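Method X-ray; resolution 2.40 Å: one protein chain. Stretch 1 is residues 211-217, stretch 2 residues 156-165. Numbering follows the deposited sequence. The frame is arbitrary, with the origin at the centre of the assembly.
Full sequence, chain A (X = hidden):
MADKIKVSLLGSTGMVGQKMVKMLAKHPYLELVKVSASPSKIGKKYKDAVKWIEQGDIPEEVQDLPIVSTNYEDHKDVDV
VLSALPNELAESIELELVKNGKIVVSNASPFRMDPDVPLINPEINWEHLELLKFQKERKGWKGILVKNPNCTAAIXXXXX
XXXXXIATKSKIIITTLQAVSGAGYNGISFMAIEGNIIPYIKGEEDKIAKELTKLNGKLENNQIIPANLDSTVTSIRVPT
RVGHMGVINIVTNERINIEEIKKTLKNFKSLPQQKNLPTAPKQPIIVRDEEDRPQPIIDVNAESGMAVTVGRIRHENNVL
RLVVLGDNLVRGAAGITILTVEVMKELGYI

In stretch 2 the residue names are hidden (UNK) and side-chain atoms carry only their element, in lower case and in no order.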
ATOM      1  N   GLU A 211     -12.272 -30.071   1.658  1.00 22.47           N
ATOM      2  CA  GLU A 211     -12.072 -30.082   3.106  1.00 21.68           C
ATOM      3  C   GLU A 211     -13.322 -29.675   3.869  1.00 20.06           C
ATOM      4  O   GLU A 211     -13.601 -30.201   4.942  1.00 20.15           O
ATOM      5  CB  GLU A 211     -10.904 -29.172   3.485  1.00 20.99           C
ATOM      6  CG  GLU A 211      -9.552 -29.783   3.180  1.00 21.87           C
ATOM      7  CD  GLU A 211      -8.398 -28.849   3.505  1.00 23.18           C
ATOM      8  OE1 GLU A 211      -8.461 -28.159   4.543  1.00 20.31           O
ATOM      9  OE2 GLU A 211      -7.425 -28.816   2.728  1.00 23.06           O
ATOM     10  N   LEU A 212     -14.081 -28.742   3.313  1.00 20.13           N
ATOM     11  CA  LEU A 212     -15.313 -28.297   3.957  1.00 22.34           C
ATOM     12  C   LEU A 212     -16.277 -29.496   4.060  1.00 23.86           C
ATOM     13  O   LEU A 212     -17.071 -29.602   5.002  1.00 24.39           O
ATOM     14  CB  LEU A 212     -15.930 -27.163   3.132  1.00 21.31           C
ATOM     15  CG  LEU A 212     -16.386 -25.876   3.836  1.00 21.69           C
ATOM     16  CD1 LEU A 212     -15.356 -25.408   4.837  1.00 19.01           C
ATOM     17  CD2 LEU A 212     -16.647 -24.810   2.787  1.00 16.42           C
ATOM     18  N   THR A 213     -16.183 -30.403   3.089  1.00 22.52           N
ATOM     19  CA  THR A 213     -17.016 -31.607   3.051  1.00 21.90           C
ATOM     20  C   THR A 213     -16.714 -32.555   4.222  1.00 21.76           C
ATOM     21  O   THR A 213     -17.620 -33.187   4.782  1.00 20.86           O
ATOM     22  CB  THR A 213     -16.805 -32.362   1.717  1.00 21.77           C
ATOM     23  OG1 THR A 213     -17.584 -31.737   0.688  1.00 21.94           O
ATOM     24  CG2 THR A 213     -17.200 -33.795   1.843  1.00 20.58           C
ATOM     25  N   LYS A 214     -15.441 -32.649   4.595  1.00 19.96           N
ATOM     26  CA  LYS A 214     -15.038 -33.512   5.698  1.00 18.96           C
ATOM     27  C   LYS A 214     -15.245 -32.840   7.053  1.00 19.66           C
ATOM     28  O   LYS A 214     -15.660 -33.482   8.012  1.00 19.20           O
ATOM     29  CB  LYS A 214     -13.574 -33.910   5.540  1.00 17.66           C
ATOM     30  CG  LYS A 214     -13.114 -34.966   6.526  1.00 18.40           C
ATOM     31  CD  LYS A 214     -11.694 -35.406   6.201  1.00 16.90           C
ATOM     32  CE  LYS A 214     -11.227 -36.511   7.126  1.00 16.69           C
ATOM     33  NZ  LYS A 214      -9.889 -37.003   6.712  1.00 15.92           N
ATOM     34  N   LEU A 215     -14.955 -31.545   7.132  1.00 22.38           N
ATOM     35  CA  LEU A 215     -15.126 -30.806   8.381  1.00 23.00           C
ATOM     36  C   LEU A 215     -16.572 -30.828   8.856  1.00 24.49           C
ATOM     37  O   LEU A 215     -16.839 -30.890  10.060  1.00 25.09           O
ATOM     38  CB  LEU A 215     -14.680 -29.359   8.199  1.00 21.19           C
ATOM     39  CG  LEU A 215     -13.175 -29.190   7.995  1.00 23.13           C
ATOM     40  CD1 LEU A 215     -12.875 -27.763   7.555  1.00 19.43           C
ATOM     41  CD2 LEU A 215     -12.439 -29.554   9.289  1.00 18.31           C
ATOM     42  N   ASN A 216     -17.503 -30.785   7.906  1.00 23.47           N
ATOM     43  CA  ASN A 216     -18.923 -30.781   8.228  1.00 25.32           C
ATOM     44  C   ASN A 216     -19.544 -32.163   8.158  1.00 25.92           C
ATOM     45  O   ASN A 216     -20.759 -32.305   8.267  1.00 25.66           O
ATOM     46  CB  ASN A 216     -19.665 -29.845   7.275  1.00 26.91           C
ATOM     47  CG  ASN A 216     -19.227 -28.406   7.423  1.00 26.71           C
ATOM     48  OD1 ASN A 216     -19.512 -27.764   8.433  1.00 28.48           O
ATOM     49  ND2 ASN A 216     -18.517 -27.895   6.423  1.00 25.29           N
ATOM     50  N   GLY A 217     -18.702 -33.176   7.979  1.00 27.35           N
ATOM     51  CA  GLY A 217     -19.182 -34.539   7.885  1.00 26.59           C
ATOM     52  C   GLY A 217     -19.670 -35.084   9.206  1.00 27.99           C
ATOM     53  O   GLY A 217     -19.507 -34.453  10.253  1.00 28.28           O
ATOM     54  N   UNK A 156     -13.992 -20.616   6.974  1.00 21.75           N
ATOM     55  CA  UNK A 156     -15.295 -20.782   6.332  1.00 21.96           C
ATOM     56  C   UNK A 156     -16.219 -21.784   7.030  1.00 23.47           C
ATOM     57  O   UNK A 156     -17.437 -21.600   7.053  1.00 24.23           O
ATOM     58  c   UNK A 156     -14.340 -20.267   4.006  1.00 24.92           C
ATOM     59  c   UNK A 156     -15.112 -21.230   4.883  1.00 23.92           C
ATOM     60  c   UNK A 156     -13.425 -17.658   4.227  1.00 28.33           C
ATOM     61  s   UNK A 156     -14.983 -18.580   4.045  1.00 30.41           S
ATOM     62  N   UNK A 157     -15.645 -22.843   7.596  1.00 23.56           N
ATOM     63  CA  UNK A 157     -16.442 -23.870   8.258  1.00 23.11           C
ATOM     64  C   UNK A 157     -17.185 -23.399   9.499  1.00 24.98           C
ATOM     65  O   UNK A 157     -18.237 -23.943   9.834  1.00 25.26           O
ATOM     66  o   UNK A 157     -14.593 -24.748   9.598  1.00 24.21           O
ATOM     67  c   UNK A 157     -15.565 -25.074   8.618  1.00 23.37           C
ATOM     68  N   UNK A 158     -16.652 -22.385  10.177  1.00 25.50           N
ATOM     69  CA  UNK A 158     -17.276 -21.878  11.395  1.00 25.25           C
ATOM     70  C   UNK A 158     -18.748 -21.492  11.231  1.00 25.04           C
ATOM     71  O   UNK A 158     -19.607 -21.990  11.958  1.00 25.72           O
ATOM     72  c   UNK A 158     -16.490 -20.684  11.942  1.00 25.97           C
ATOM     73  s   UNK A 158     -14.901 -22.259  13.553  1.00 34.39           S
ATOM     74  c   UNK A 158     -15.042 -21.002  12.275  1.00 29.47           C
ATOM     75  c   UNK A 158     -14.996 -21.259  15.039  1.00 34.93           C
ATOM     76  N   UNK A 159     -19.062 -20.596  10.280  1.00 23.36           N
ATOM     77  CA  UNK A 159     -20.467 -20.217  10.119  1.00 22.32           C
ATOM     78  C   UNK A 159     -21.339 -21.284   9.454  1.00 22.41           C
ATOM     79  O   UNK A 159     -22.542 -21.345   9.696  1.00 23.57           O
ATOM     80  c   UNK A 159     -19.207 -19.180   8.437  1.00 22.09           C
ATOM     81  c   UNK A 159     -18.200 -19.814   9.376  1.00 22.97           C
ATOM     82  c   UNK A 159     -20.382 -18.936   9.298  1.00 20.77           C
ATOM     83  N   UNK A 160     -20.726 -22.123   8.626  1.00 20.79           N
ATOM     84  CA  UNK A 160     -21.436 -23.170   7.918  1.00 20.70           C
ATOM     85  C   UNK A 160     -21.960 -24.300   8.812  1.00 24.11           C
ATOM     86  O   UNK A 160     -23.108 -24.726   8.664  1.00 22.38           O
ATOM     87  c   UNK A 160     -20.350 -22.737   5.696  1.00 20.84           C
ATOM     88  c   UNK A 160     -20.539 -23.767   6.810  1.00 21.02           C
ATOM     89  c   UNK A 160     -19.404 -23.185   4.606  1.00 20.19           C
ATOM     90  c   UNK A 160     -21.160 -25.040   6.244  1.00 20.40           C
ATOM     91  N   UNK A 161     -21.129 -24.782   9.733  1.00 25.07           N
ATOM     92  CA  UNK A 161     -21.521 -25.870  10.630  1.00 25.87           C
ATOM     93  C   UNK A 161     -22.878 -25.650  11.304  1.00 26.20           C
ATOM     94  O   UNK A 161     -23.796 -26.458  11.149  1.00 26.13           O
ATOM     95  n   UNK A 161     -21.139 -30.955  12.692  1.00 25.11           N
ATOM     96  c   UNK A 161     -20.798 -27.141  12.743  1.00 23.92           C
ATOM     97  c   UNK A 161     -21.228 -29.565  13.209  1.00 26.66           C
ATOM     98  c   UNK A 161     -20.874 -28.533  12.139  1.00 24.48           C
ATOM     99  c   UNK A 161     -20.443 -26.091  11.699  1.00 26.37           C
ATOM    100  N   UNK A 162     -23.023 -24.559  12.072  1.00 26.74           N
ATOM    101  CA  UNK A 162     -24.314 -24.328  12.725  1.00 26.56           C
ATOM    102  C   UNK A 162     -25.463 -24.109  11.740  1.00 26.72           C
ATOM    103  O   UNK A 162     -26.623 -24.020  12.142  1.00 27.84           O
ATOM    104  c   UNK A 162     -22.048 -23.515  12.437  1.00 25.89           C
ATOM    105  c   UNK A 162     -24.044 -23.109  13.607  1.00 25.95           C
ATOM    106  c   UNK A 162     -22.941 -22.389  12.875  1.00 26.17           C
ATOM    107  N   UNK A 163     -25.138 -24.030  10.452  1.00 26.93           N
ATOM    108  CA  UNK A 163     -26.148 -23.835   9.409  1.00 25.76           C
ATOM    109  C   UNK A 163     -26.055 -24.985   8.406  1.00 26.13           C
ATOM    110  O   UNK A 163     -26.541 -24.891   7.274  1.00 26.67           O
ATOM    111  c   UNK A 163     -25.763 -21.232   9.519  1.00 25.99           C
ATOM    112  c   UNK A 163     -26.924 -21.108  10.490  1.00 26.46           C
ATOM    113  c   UNK A 163     -25.911 -22.506   8.683  1.00 25.83           C
ATOM    114  c   UNK A 163     -25.715 -20.020   8.591  1.00 26.97           C
ATOM    115  N   UNK A 164     -25.437 -26.076   8.838  1.00 26.06           N
ATOM    116  CA  UNK A 164     -25.246 -27.230   7.975  1.00 25.76           C
ATOM    117  C   UNK A 164     -26.518 -27.752   7.309  1.00 27.62           C
ATOM    118  O   UNK A 164     -26.462 -28.252   6.190  1.00 28.08           O
ATOM    119  c   UNK A 164     -25.435 -28.872   9.889  1.00 20.78           C
ATOM    120  c   UNK A 164     -24.552 -28.388   8.746  1.00 24.08           C
ATOM    121  c   UNK A 164     -23.300 -29.148   6.661  1.00 21.68           C
ATOM    122  c   UNK A 164     -24.235 -29.534   7.786  1.00 22.57           C
ATOM    123  N   UNK A 165     -27.667 -27.634   7.966  1.00 29.37           N
ATOM    124  CA  UNK A 165     -28.882 -28.146   7.347  1.00 33.30           C
ATOM    125  C   UNK A 165     -29.344 -27.318   6.149  1.00 33.32           C
ATOM    126  O   UNK A 165     -29.986 -27.842   5.238  1.00 33.27           O
ATOM    127  c   UNK A 165     -30.028 -28.258   8.353  1.00 36.61           C
ATOM    128  c   UNK A 165     -31.063 -29.274   7.881  1.00 44.69           C
ATOM    129  o   UNK A 165     -32.867 -28.739   9.342  1.00 49.53           O
ATOM    130  c   UNK A 165     -32.499 -28.862   8.151  1.00 47.75           C
ATOM    131  o   UNK A 165     -33.253 -28.668   7.164  1.00 48.42           O
TER
HETATM  132  O   HOH W   1     -18.847 -31.940  11.493  1.00 19.75           O

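Position 156 carries two carbons, a sulfur and a terminal carbon in an unbranched row. Its CB lies 4.2 Å from Leu212 CD1, and although its CA-to-CB bond points toward the other stretch, the end of the chain leads away. This is methionine, Met156. A flexible thioether suits such a place, since it can turn to fill buried space elsewhere.

At position 157 one carbon bears one oxygen, with no further atoms. The residue stands where the helices come close, its CA 6.3 Å from the CA of Leu212. Leu212 CD1 reaches 3.8 Å from both N and CB of residue 157, and Leu215 CD1 lies 3.9 Å from that CB. This is serine, Ser157. The short side chain leaves room for two leucines, while its hydroxyl is satisfied by a residue just outside the stretch.

Position 158 again shows two carbons, a sulfur and a carbon without a branch. Its CA-to-CB bond points away, and it does not touch stretch 1. It is a second methionine, Met158, apolar and flexible enough to suit its burial.

Position 159 has three carbons closing a ring onto the backbone nitrogen, out of reach of stretch 1, so it is proline. Having no N-H, Pro159 cannot bond to the preceding turn, and the helix is kinked there.

Position 160 has four carbons, forked at the first, with one arm two carbons long. The end carbon of that arm packs 3.7 Å from Leu212 CD2, and the one-carbon arm lies 3.9 Å from Asn216 OD1. This is isoleucine, Ile160. A branched apolar side chain, its CA-to-CB bond toward the other stretch, suits this buried spot.

Position 161 shows four carbons in a row ending in nitrogen. Its CA is 3.5 Å and its CB 3.8 Å from Asn216 OD1. This is lysine. The long chain carries its amine to water 1, with Lys161 NZ donating to the water oxygen across 2.8 Å.

Position 162 is another three-carbon ring closed onto the backbone nitrogen. The CA-to-CB bond points away from stretch 1, and nothing of this residue touches it. It is proline, Pro162, whose restricted phi fits the -63° found in this short 3-10 segment.

Position 163 has four carbons forked at the second, out of reach of stretch 1: leucine. Leu163 is the N-cap residue by position; its side chain has no polar group for capping, but being apolar it suits burial.

At position 164, four carbons fork at the first, with one two-carbon arm, whose end reaches Asn216 CB at 3.8 Å. This is isoleucine, Ile164, its longer arm covering the aliphatic part of a polar residue.

Position 165 has three carbons, the third carrying two oxygens, and makes no contact here. It is glutamate; Glu165 is exposed, as suits a charge.

The contact works by packing, with no direct hydrogen bond across it. Leu212 spans Met156, Ser157 and Ile160, while Asn216 sits against Ile160, Lys161 and Ile164. Asn216 ND2 donates to Leu212 O at 2.7 Å, holding its amide against its own helix, but OD1 is buried without a partner. The water oxygen that accepts from Lys161 NZ also lies 2.7 Å from Leu215 O, providing a polar link beside the apolar packing.

Stretch 2, residues 156-165: MSMPIKPLIE
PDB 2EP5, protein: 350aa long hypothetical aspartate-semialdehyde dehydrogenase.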